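Local coordinates for immune protein (Enterobacter cloacae, PDB 6D7Y) that probably acts as the immunity protein that neutralises the toxic C-terminal tip of a CdiA protein in contact-dependent growth inhibition, at residues E3-I8 with F100-F105; E129-G134 with R144-N149. All blocks are in the same frame, centred on the assembly; numbering follows the deposited sequence.

Contact 1 (E3-I8 with F100-F105)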
loop_
_atom_site.group_PDB
_atom_site.type_symbol
_atom_site.label_atom_id
_atom_site.label_comp_id
_atom_site.label_asym_id
_atom_site.label_seq_id
_atom_site.Cartn_x
_atom_site.Cartn_y
_atom_site.Cartn_z
ATOM N N GLU B 3 4.097 -17.239 -0.402
ATOM C CA GLU B 3 2.731 -16.700 -0.411
ATOM C C GLU B 3 2.753 -15.216 -0.642
ATOM O O GLU B 3 3.723 -14.546 -0.291
ATOM C CB GLU B 3 2.110 -16.928 0.963
ATOM C CG GLU B 3 1.959 -18.367 1.396
ATOM C CD GLU B 3 0.749 -19.077 0.817
ATOM O OE1 GLU B 3 0.034 -18.512 -0.057
ATOM O OE2 GLU B 3 0.502 -20.237 1.253
ATOM N N LEU B 4 1.661 -14.700 -1.210
ATOM C CA LEU B 4 1.525 -13.292 -1.445
ATOM C C LEU B 4 0.836 -12.676 -0.212
ATOM O O LEU B 4 -0.259 -13.138 0.191
ATOM C CB LEU B 4 0.685 -13.020 -2.685
ATOM C CG LEU B 4 0.583 -11.543 -3.083
ATOM C CD1 LEU B 4 1.939 -10.881 -3.272
ATOM C CD2 LEU B 4 -0.215 -11.438 -4.376
ATOM N N PHE B 5 1.483 -11.663 0.366
ATOM C CA PHE B 5 0.944 -10.950 1.524
ATOM C C PHE B 5 0.640 -9.517 1.148
ATOM O O PHE B 5 1.110 -9.018 0.129
ATOM C CB PHE B 5 1.898 -11.000 2.707
ATOM C CG PHE B 5 2.117 -12.387 3.249
ATOM C CD1 PHE B 5 1.282 -12.918 4.207
ATOM C CD2 PHE B 5 3.137 -13.176 2.755
ATOM C CE1 PHE B 5 1.439 -14.215 4.680
ATOM C CE2 PHE B 5 3.316 -14.466 3.243
ATOM C CZ PHE B 5 2.479 -14.989 4.201
ATOM N N GLU B 6 -0.185 -8.845 1.946
ATOM C CA GLU B 6 -0.442 -7.470 1.642
ATOM C C GLU B 6 -0.852 -6.665 2.870
ATOM O O GLU B 6 -1.319 -7.217 3.856
ATOM C CB GLU B 6 -1.481 -7.290 0.511
ATOM C CG GLU B 6 -2.909 -7.469 0.899
ATOM C CD GLU B 6 -3.921 -7.315 -0.253
ATOM O OE1 GLU B 6 -3.670 -6.636 -1.284
ATOM O OE2 GLU B 6 -5.012 -7.889 -0.097
ATOM N N VAL B 7 -0.576 -5.374 2.799
ATOM C CA VAL B 7 -1.003 -4.422 3.824
ATOM C C VAL B 7 -1.808 -3.373 3.075
ATOM O O VAL B 7 -1.499 -3.027 1.929
ATOM C CB VAL B 7 0.130 -3.801 4.667
ATOM C CG1 VAL B 7 0.875 -4.877 5.437
ATOM C CG2 VAL B 7 1.079 -2.972 3.817
ATOM N N ILE B 8 -2.841 -2.852 3.740
ATOM C CA ILE B 8 -3.740 -1.905 3.132
ATOM C C ILE B 8 -4.020 -0.686 4.007
ATOM O O ILE B 8 -4.248 -0.834 5.223
ATOM C CB ILE B 8 -5.153 -2.553 2.946
ATOM C CG1 ILE B 8 -5.114 -3.859 2.130
ATOM C CG2 ILE B 8 -6.129 -1.577 2.298
ATOM C CD1 ILE B 8 -4.768 -3.710 0.704
ATOM N N PHE B 100 3.351 -8.077 -1.591
ATOM C CA PHE B 100 4.710 -8.647 -1.662
ATOM C C PHE B 100 4.733 -10.119 -1.258
ATOM O O PHE B 100 3.949 -10.555 -0.417
ATOM C CB PHE B 100 5.649 -7.862 -0.742
ATOM C CG PHE B 100 5.169 -7.786 0.687
ATOM C CD1 PHE B 100 4.298 -6.792 1.080
ATOM C CD2 PHE B 100 5.598 -8.713 1.631
ATOM C CE1 PHE B 100 3.848 -6.721 2.394
ATOM C CE2 PHE B 100 5.168 -8.653 2.936
ATOM C CZ PHE B 100 4.280 -7.669 3.328
ATOM N N TYR B 101 5.610 -10.912 -1.881
ATOM C CA TYR B 101 5.705 -12.310 -1.498
ATOM C C TYR B 101 6.654 -12.485 -0.318
ATOM O O TYR B 101 7.560 -11.663 -0.111
ATOM C CB TYR B 101 6.213 -13.191 -2.680
ATOM C CG TYR B 101 5.206 -13.371 -3.781
ATOM C CD1 TYR B 101 5.113 -12.460 -4.827
ATOM C CD2 TYR B 101 4.335 -14.455 -3.785
ATOM C CE1 TYR B 101 4.175 -12.628 -5.849
ATOM C CE2 TYR B 101 3.402 -14.630 -4.789
ATOM C CZ TYR B 101 3.312 -13.713 -5.813
ATOM O OH TYR B 101 2.388 -13.893 -6.820
HETATM N N MSE B 102 6.449 -13.558 0.450
HETATM C CA MSE B 102 7.360 -13.943 1.539
HETATM C C MSE B 102 7.478 -15.439 1.414
HETATM O O MSE B 102 6.523 -16.106 1.020
HETATM C CB MSE B 102 6.921 -13.557 2.945
HETATM C CG MSE B 102 6.765 -12.053 3.134
HETATM SE SE MSE B 102 8.486 -11.073 3.089
HETATM C CE MSE B 102 9.405 -11.969 4.589
ATOM N N ASN B 103 8.646 -15.986 1.742
ATOM C CA ASN B 103 8.884 -17.448 1.625
ATOM C C ASN B 103 8.198 -18.300 2.687
ATOM O O ASN B 103 8.011 -19.503 2.470
ATOM C CB ASN B 103 10.390 -17.764 1.596
ATOM C CG ASN B 103 11.059 -17.354 0.294
ATOM O OD1 ASN B 103 10.402 -17.197 -0.735
ATOM N ND2 ASN B 103 12.381 -17.220 0.324
ATOM N N ASP B 104 7.811 -17.701 3.820
ATOM C CA ASP B 104 7.143 -18.463 4.873
ATOM C C ASP B 104 6.352 -17.538 5.779
ATOM O O ASP B 104 6.560 -16.322 5.749
ATOM C CB ASP B 104 8.155 -19.289 5.663
ATOM C CG ASP B 104 9.195 -18.440 6.347
ATOM O OD1 ASP B 104 8.829 -17.651 7.235
ATOM O OD2 ASP B 104 10.394 -18.592 6.034
ATOM N N PHE B 105 5.444 -18.116 6.565
ATOM C CA PHE B 105 4.585 -17.338 7.467
ATOM C C PHE B 105 5.334 -16.714 8.637
ATOM O O PHE B 105 4.974 -15.629 9.089
ATOM C CB PHE B 105 3.389 -18.170 7.975
ATOM C CG PHE B 105 2.253 -18.276 6.986
ATOM C CD1 PHE B 105 2.246 -19.252 6.014
ATOM C CD2 PHE B 105 1.188 -17.386 7.036
ATOM C CE1 PHE B 105 1.205 -19.336 5.103
ATOM C CE2 PHE B 105 0.150 -17.463 6.133
ATOM C CZ PHE B 105 0.162 -18.451 5.159
#
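Four backbone hydrogen bonds lace 3-8 to the end of strand 93-102, two around the Glu3 and Met102 pair and two around the Phe5 and Phe100 pair, the shortest from Phe5 N to Phe100 O at 2.8 Å. Between them lies the antiparallel non-hydrogen-bonded pair Leu4 and Tyr101. With CG anti to the backbone N (chi1 -175°), Leu4 sets CD1 over the middle of the Tyr101 ring, a CH-pi contact of 3.9 Å to the ring centroid, while its CB meets Tyr101 CE2 at 3.8 Å.

The face bearing Glu3, Phe5, Phe100 and Met102 is largely aromatic. Phe5 turns its CE1-CZ edge onto the face of Phe105, a T-shaped pair with planes at 86° and centroids 5.3 Å apart. Met102, a selenomethionine, brings CB to within 3.7 Å of Phe5 CE2, and Phe100 CE2 lies 4.0 Å from Phe5 CB.

Phe105 opens helix 105-126, whose Ala108 and Met112 also touch Phe5. Asp104 holds the N-cap position, OD1 accepting from Ser107 N, directly before Phe105. The chemistry is thus divided: N and O atoms of Glu3, Phe5, Phe100 and Met102 pair with each other, and ring edge, ring face and aliphatic carbons pack beside the helix.

Contact 2 (E129-G134 with R144-N149); sequences ENFYGG and RFFTNN
Packing is close where the Phe146 ring lies over Gly133 N, and closer still where Phe131 CE2 meets Asn148 O at 3.3 Å. The Phe146 ring is in the crowded position between its own N and carbonyl carbon (chi1 68°), which puts its face above Gly133 N, 3.6 Å from Phe146 CZ. With no side chain at Gly133, the ring rests directly on its N and CA; at Gly134 the strands close to 3.8 Å between Gly134 CA and Arg144 CA. Phe131 CD2 meets the Phe146 edge, and a face of the Phe131 ring receives Asn148 CA, 3.6 Å from that ring's centroid. Met119 and Gln116 of helix 105-126 touch this aromatic side.

The two strands form a beta hairpin, interrupted by a classic beta bulge: Phe145 and Phe146 both face Gly133, whose O takes a 2.8 Å bond from Phe145 N and a weak one from Phe146 N. The chain turns a corner at Phe145.

The face of Tyr132, Arg144 and Thr147 is the more polar one, and its Arg144 and Thr147 are partly exposed. An extended Arg144 lays its guanidinium flat on Tyr132, planes at 9° and CZ 3.9 Å from the ring centroid, a cation-pi stack. In the guanidinium plane, NH2 donates to Thr147 OG1, while NE and NH1 reach the carbonyls of Ala138 and Ser139, so the group is held from its rim as well as its face.

Asn130 and Asn148 are also partly exposed. Asn148 N donates to Phe131 O (2.7 Å), and its OD1 takes the place of a backbone carbonyl in accepting from Phe131 N at 2.9 Å. ND2 gives a nearly straight bond (174°) to an in-plane lone pair of Asn130 OD1. Asn130 ND2 turns instead to Glu10 OE1.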
loop_
_atom_site.group_PDB
_atom_site.type_symbol
_atom_site.label_atom_id
_atom_site.label_comp_id
_atom_site.label_asym_id
_atom_site.label_seq_id
_atom_site.Cartn_x
_atom_site.Cartn_y
_atom_site.Cartn_z
ATOM N N GLU B 129 -8.898 5.637 7.270
ATOM C CA GLU B 129 -9.888 5.025 8.195
ATOM C C GLU B 129 -9.408 3.768 8.936
ATOM O O GLU B 129 -9.643 3.621 10.127
ATOM C CB GLU B 129 -11.205 4.728 7.465
ATOM C CG GLU B 129 -11.885 5.971 6.906
ATOM C CD GLU B 129 -13.249 5.687 6.280
ATOM O OE1 GLU B 129 -13.864 6.644 5.760
ATOM O OE2 GLU B 129 -13.710 4.517 6.306
ATOM N N ASN B 130 -8.758 2.850 8.226
ATOM C CA ASN B 130 -8.252 1.635 8.846
ATOM C C ASN B 130 -6.992 1.215 8.135
ATOM O O ASN B 130 -6.743 1.655 7.016
ATOM C CB ASN B 130 -9.240 0.477 8.675
ATOM C CG ASN B 130 -10.513 0.663 9.445
ATOM O OD1 ASN B 130 -10.508 0.779 10.669
ATOM N ND2 ASN B 130 -11.623 0.631 8.736
ATOM N N PHE B 131 -6.202 0.405 8.822
ATOM C CA PHE B 131 -4.981 -0.187 8.240
ATOM C C PHE B 131 -4.951 -1.641 8.710
ATOM O O PHE B 131 -5.339 -1.944 9.842
ATOM C CB PHE B 131 -3.720 0.621 8.554
ATOM C CG PHE B 131 -3.440 0.839 10.011
ATOM C CD1 PHE B 131 -4.080 1.861 10.714
ATOM C CD2 PHE B 131 -2.476 0.098 10.678
ATOM C CE1 PHE B 131 -3.798 2.087 12.055
ATOM C CE2 PHE B 131 -2.197 0.323 12.019
ATOM C CZ PHE B 131 -2.862 1.315 12.710
ATOM N N TYR B 132 -4.522 -2.562 7.852
ATOM C CA TYR B 132 -4.519 -3.972 8.222
ATOM C C TYR B 132 -3.611 -4.699 7.300
ATOM O O TYR B 132 -3.222 -4.145 6.275
ATOM C CB TYR B 132 -5.933 -4.599 8.228
ATOM C CG TYR B 132 -6.813 -4.307 7.024
ATOM C CD1 TYR B 132 -6.766 -5.099 5.891
ATOM C CD2 TYR B 132 -7.701 -3.232 7.027
ATOM C CE1 TYR B 132 -7.575 -4.845 4.801
ATOM C CE2 TYR B 132 -8.527 -2.971 5.942
ATOM C CZ TYR B 132 -8.442 -3.774 4.819
ATOM O OH TYR B 132 -9.235 -3.539 3.720
ATOM N N GLY B 133 -3.247 -5.909 7.702
ATOM C CA GLY B 133 -2.326 -6.718 6.917
ATOM C C GLY B 133 -2.610 -8.188 7.087
ATOM O O GLY B 133 -3.001 -8.646 8.158
ATOM N N GLY B 134 -2.362 -8.949 6.024
ATOM C CA GLY B 134 -2.624 -10.360 6.075
ATOM C C GLY B 134 -2.215 -11.099 4.826
ATOM O O GLY B 134 -1.622 -10.510 3.900
ATOM N N ARG B 144 -5.618 -12.373 8.683
ATOM C CA ARG B 144 -4.855 -11.195 8.998
ATOM C C ARG B 144 -3.850 -11.427 10.126
ATOM O O ARG B 144 -4.026 -12.306 10.985
ATOM C CB ARG B 144 -5.755 -10.025 9.421
ATOM C CG ARG B 144 -6.586 -9.438 8.307
ATOM C CD ARG B 144 -7.415 -8.249 8.811
ATOM N NE ARG B 144 -8.346 -7.792 7.795
ATOM C CZ ARG B 144 -9.275 -6.858 7.998
ATOM N NH1 ARG B 144 -10.122 -6.557 7.028
ATOM N NH2 ARG B 144 -9.380 -6.261 9.179
ATOM N N PHE B 145 -2.799 -10.622 10.089
ATOM C CA PHE B 145 -1.761 -10.552 11.139
ATOM C C PHE B 145 -2.093 -9.376 12.056
ATOM O O PHE B 145 -1.706 -9.367 13.239
ATOM C CB PHE B 145 -0.366 -10.385 10.579
ATOM C CG PHE B 145 0.192 -11.632 9.973
ATOM C CD1 PHE B 145 -0.097 -11.974 8.653
ATOM C CD2 PHE B 145 1.011 -12.461 10.712
ATOM C CE1 PHE B 145 0.423 -13.128 8.085
ATOM C CE2 PHE B 145 1.547 -13.619 10.141
ATOM C CZ PHE B 145 1.260 -13.942 8.837
ATOM N N PHE B 146 -2.754 -8.367 11.514
ATOM C CA PHE B 146 -3.175 -7.236 12.348
ATOM C C PHE B 146 -4.276 -6.394 11.709
ATOM O O PHE B 146 -4.454 -6.389 10.506
ATOM C CB PHE B 146 -1.960 -6.306 12.679
ATOM C CG PHE B 146 -1.416 -5.575 11.493
ATOM C CD1 PHE B 146 -0.432 -6.154 10.695
ATOM C CD2 PHE B 146 -1.915 -4.329 11.135
ATOM C CE1 PHE B 146 0.068 -5.480 9.586
ATOM C CE2 PHE B 146 -1.428 -3.659 10.024
ATOM C CZ PHE B 146 -0.436 -4.239 9.238
ATOM N N THR B 147 -5.022 -5.669 12.558
ATOM C CA THR B 147 -6.011 -4.733 12.090
ATOM C C THR B 147 -5.848 -3.548 13.038
ATOM O O THR B 147 -5.989 -3.706 14.249
ATOM C CB THR B 147 -7.457 -5.229 12.179
ATOM O OG1 THR B 147 -7.606 -6.410 11.411
ATOM C CG2 THR B 147 -8.414 -4.146 11.641
ATOM N N ASN B 148 -5.522 -2.387 12.484
ATOM C CA ASN B 148 -5.269 -1.178 13.274
ATOM C C ASN B 148 -4.263 -1.471 14.393
ATOM O O ASN B 148 -3.205 -2.022 14.115
ATOM C CB ASN B 148 -6.587 -0.593 13.788
ATOM C CG ASN B 148 -7.474 -0.142 12.663
ATOM O OD1 ASN B 148 -6.983 0.313 11.629
ATOM N ND2 ASN B 148 -8.787 -0.223 12.860
ATOM N N ASN B 149 -4.629 -1.185 15.641
ATOM C CA ASN B 149 -3.738 -1.416 16.773
ATOM C C ASN B 149 -3.969 -2.770 17.464
ATOM O O ASN B 149 -3.542 -2.953 18.598
ATOM C CB ASN B 149 -3.876 -0.263 17.780
ATOM C CG ASN B 149 -5.317 -0.089 18.328
ATOM O OD1 ASN B 149 -6.293 -0.644 17.789
ATOM N ND2 ASN B 149 -5.447 0.714 19.386
#

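From the N terminus, strand 3-10 comes first and waits some ninety residues for its partner: contact 1 closes that long loop when strand 93-102 returns antiparallel beside it. Helix 105-126 then crosses one face of the sheet, and contact 2 closes a much shorter loop, the hairpin of 130-135 and 144-147. The two closures follow in series, neither enclosing nor crossing the other. They are joined because 130-135 lies along the other edge of strand 3-10, where Ile8 N and Glu6 N probably bond to Tyr132 O and Gly134 O. Phe5 also packs on Phe145, so both contacts meet beneath the helix, whose Met112 touches each ring.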